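Local coordinates for polyphosphate kinase (Porphyromonas gingivalis, PDB 2O8R), which is a polyphosphate kinase that probably catalyses the reversible transfer of the terminal phosphate of ATP to a growing polyphosphate chain, at the interface of chains A and B. Numbering follows the deposited sequence. Chains: chain A/B, Polyphosphate kinase.

Contact 1: the interface of chains A and B. Residues chain A 140, 144-146; chain B 146, 153-155.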
# COMPACT_ATOMS: atom_id res chain seq x y z
N PHE A 140 -6.17 18.11 17.04
CA PHE A 140 -5.42 18.27 18.29
C PHE A 140 -4.79 16.97 18.81
O PHE A 140 -3.61 16.97 19.13
CB PHE A 140 -6.28 18.95 19.37
CG PHE A 140 -5.53 19.25 20.63
CD1 PHE A 140 -4.82 20.43 20.76
CD2 PHE A 140 -5.54 18.34 21.68
CE1 PHE A 140 -4.12 20.71 21.92
CE2 PHE A 140 -4.85 18.61 22.85
CZ PHE A 140 -4.13 19.81 22.96
N TYR A 144 1.93 17.51 18.31
CA TYR A 144 2.99 17.42 19.29
C TYR A 144 3.59 18.81 19.46
O TYR A 144 4.52 19.16 18.74
CB TYR A 144 4.06 16.46 18.82
CG TYR A 144 3.59 15.05 18.69
CD1 TYR A 144 3.74 14.15 19.72
CD2 TYR A 144 3.02 14.60 17.50
CE1 TYR A 144 3.32 12.82 19.59
CE2 TYR A 144 2.60 13.29 17.35
CZ TYR A 144 2.75 12.41 18.39
OH TYR A 144 2.31 11.11 18.24
N PRO A 145 3.04 19.61 20.38
CA PRO A 145 3.52 20.98 20.55
C PRO A 145 4.92 20.97 21.11
O PRO A 145 5.15 20.45 22.20
CB PRO A 145 2.55 21.59 21.57
CG PRO A 145 1.38 20.65 21.59
CD PRO A 145 1.94 19.30 21.32
N MSE A 146 5.85 21.51 20.34
CA MSE A 146 7.25 21.49 20.72
C MSE A 146 7.81 22.88 20.87
O MSE A 146 8.02 23.57 19.87
CB MSE A 146 8.08 20.73 19.70
CG MSE A 146 7.76 19.26 19.66
SE MSE A 146 8.68 18.40 18.18
CE MSE A 146 7.65 19.13 16.68
N MSE B 146 8.89 17.05 23.56
CA MSE B 146 8.13 18.19 24.08
C MSE B 146 8.44 18.38 25.56
O MSE B 146 8.21 17.48 26.36
CB MSE B 146 6.64 17.93 23.92
CG MSE B 146 6.22 17.41 22.57
SE MSE B 146 4.56 16.40 22.71
CE MSE B 146 5.23 14.61 23.13
N VAL B 153 1.45 25.54 27.97
CA VAL B 153 1.25 24.84 26.70
C VAL B 153 0.51 23.54 26.95
O VAL B 153 0.90 22.75 27.81
CB VAL B 153 2.60 24.63 25.93
CG1 VAL B 153 3.73 24.38 26.89
CG2 VAL B 153 2.50 23.50 24.88
N ARG B 154 -0.58 23.35 26.20
CA ARG B 154 -1.48 22.22 26.35
C ARG B 154 -1.08 21.10 25.42
O ARG B 154 -0.59 21.35 24.31
CB ARG B 154 -2.89 22.67 26.01
CG ARG B 154 -3.99 21.84 26.60
CD ARG B 154 -5.34 22.49 26.31
NE ARG B 154 -5.38 23.90 26.72
CZ ARG B 154 -6.47 24.66 26.68
NH1 ARG B 154 -7.62 24.17 26.25
NH2 ARG B 154 -6.40 25.93 27.08
N THR B 155 -1.28 19.85 25.84
CA THR B 155 -0.90 18.72 25.00
C THR B 155 -1.69 17.44 25.27
O THR B 155 -2.14 17.18 26.39
CB THR B 155 0.61 18.43 25.07
OG1 THR B 155 0.95 17.46 24.08
CG2 THR B 155 1.02 17.93 26.46
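A:Pro145 packs against B:Val153, B:Arg154 and B:Thr155 in a patch of mainly van der Waals packing between two copies of this PPK1-family enzyme, where it probably helps hold the middle domains together in the deposited dimer, if that pairing is the biological one. The proline belongs to the loop between the 3-10 helix 140-142 and the short strand 146-147, and its ring meets a loop of the partner. CB of A:Pro145 touches the methyl CG2 of B:Val153 at 3.8 Å. Farther round the ring, CG of A:Pro145 lies 3.4 Å from the backbone O of B:Arg154. CD of A:Pro145 lies 3.5 Å from the hydroxyl OG1 of B:Thr155. That hydroxyl is brought to the ring by a chi1 of -171°, which sets it opposite its own backbone N and beside the carbonyl carbon, while the two side chains cross at a slant.

Beyond this loop, the ring of A:Phe140 offers its far end to the partner's backbone. CZ of A:Phe140 is 4.0 Å from CA of B:Thr155, and it also approaches CG, in the aliphatic stretch of B:Arg154.

On the other flank of A:Pro145, the selenomethionine B:Met146 fills the angle between the proline carbonyl and A:Tyr144. CB of B:Met146 rests 3.4 Å from O of A:Pro145. A bend at chi3 (-87°) then turns the methyl to the rim of the tyrosine ring, where CE of B:Met146 lies in the ring plane, 3.7 Å from CD1 of A:Tyr144. The selenium sits alongside, near both CD1 and CB of the tyrosine. Chain A hides 44 Å² of B:Met146, whereas chain B hides 1 Å² of A:Met146. The latter selenomethionine touches its counterpart through the chain, CG of A:Met146 to CG of B:Met146 at 3.8 Å, but carries its own selenium away from it.

Contact 2: the interface of chains A and B. Residues chain A 359, 362; chain B 365, 392, 395-396.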
# COMPACT_ATOMS: atom_id res chain seq x y z
N ARG A 359 -2.76 -10.86 -20.78
CA ARG A 359 -3.56 -11.81 -21.56
C ARG A 359 -2.69 -12.84 -22.28
O ARG A 359 -2.95 -14.05 -22.23
CB ARG A 359 -4.32 -11.04 -22.63
CG ARG A 359 -5.78 -11.31 -22.66
CD ARG A 359 -6.51 -10.03 -22.37
NE ARG A 359 -7.06 -9.35 -23.55
CZ ARG A 359 -7.44 -9.91 -24.70
NH1 ARG A 359 -7.95 -9.14 -25.65
NH2 ARG A 359 -7.35 -11.21 -24.91
N MSE A 362 -1.09 -15.02 -19.84
CA MSE A 362 -2.07 -15.99 -19.35
C MSE A 362 -2.32 -17.11 -20.35
O MSE A 362 -2.46 -18.27 -19.96
CB MSE A 362 -3.38 -15.32 -18.99
CG MSE A 362 -3.33 -14.53 -17.71
SE MSE A 362 -5.05 -13.70 -17.33
CE MSE A 362 -4.96 -12.09 -18.41
N ALA B 365 -9.65 -16.88 -13.45
CA ALA B 365 -9.15 -15.80 -14.30
C ALA B 365 -8.66 -16.30 -15.66
O ALA B 365 -8.95 -15.67 -16.69
CB ALA B 365 -8.06 -15.03 -13.57
N ALA B 392 -6.53 -9.63 -13.24
CA ALA B 392 -6.25 -10.57 -14.32
C ALA B 392 -7.54 -11.09 -14.95
O ALA B 392 -7.62 -11.24 -16.16
CB ALA B 392 -5.41 -11.73 -13.83
N GLN B 395 -9.09 -8.22 -16.99
CA GLN B 395 -8.30 -7.98 -18.20
C GLN B 395 -8.47 -9.08 -19.23
O GLN B 395 -8.35 -8.81 -20.41
CB GLN B 395 -6.83 -7.77 -17.87
CG GLN B 395 -6.60 -6.51 -17.04
CD GLN B 395 -5.19 -6.39 -16.55
OE1 GLN B 395 -4.30 -5.93 -17.27
NE2 GLN B 395 -4.97 -6.77 -15.30
N SER B 396 -8.74 -10.31 -18.78
CA SER B 396 -9.18 -11.40 -19.67
C SER B 396 -10.57 -11.16 -20.24
O SER B 396 -11.10 -12.01 -20.95
CB SER B 396 -9.20 -12.74 -18.94
OG SER B 396 -7.99 -13.44 -19.16
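The selenomethionine A:Met362 reaches from helix 355-365 of chain A to the C-terminal end of helix 385-395 of chain B, in a small helix-to-helix contact between C-terminal domains of the PPK1 family, whose fold is related to phospholipase D. Apolar packing joins the selenium of A:Met362 to CB of B:Ala392 at 4.0 Å. A second carbon contact comes from the aliphatic part of A:Arg359, one helical turn away, whose CD lies 4.0 Å from CA of B:Ser396.

Two polar atoms of chain B flank the SE-CE end of the selenomethionine from the partner's side. CG and SE extend in a straight run (chi2 180°), and a bend at chi3 (-83°) then swings the methyl round. CE of A:Met362 lies 3.4 Å from the hydroxyl OG of B:Ser396. The backbone O of B:Ala392 is 3.6 Å from CE of A:Met362. OG of B:Ser396 is also 3.5 Å from SE of A:Met362. Within chain B, this OG makes a weak hydrogen bond to the backbone O of B:Ala365, which may help to orient it.

A:Arg359 bends at chi2 and chi3 so that CD and NE lie in front of the backbone O of B:Gln395, near the helix end, with the rest of the guanidinium turned away from that oxygen. With 120 Å² of surface hidden in all, the patch probably gives modest support to the pairing of the two chains.

Contact 1 and contact 2 lie about 53 Å apart and share no residue, yet both join chain A to chain B. Contact 1 uses the 3-10 helix 140-142, loops and short strands of the middle domain; contact 2 uses helices 355-365 and 385-395 of the C-terminal half and the loop residue B:Ser396, so the two chains touch at widely separated levels. Contact 1 is centred about 46 Å from A:His439 and contact 2 about 27 Å from B:His439, the predicted phosphohistidine. They may help to set how the two copies are placed, although the structure alone does not show that this dimer forms in solution.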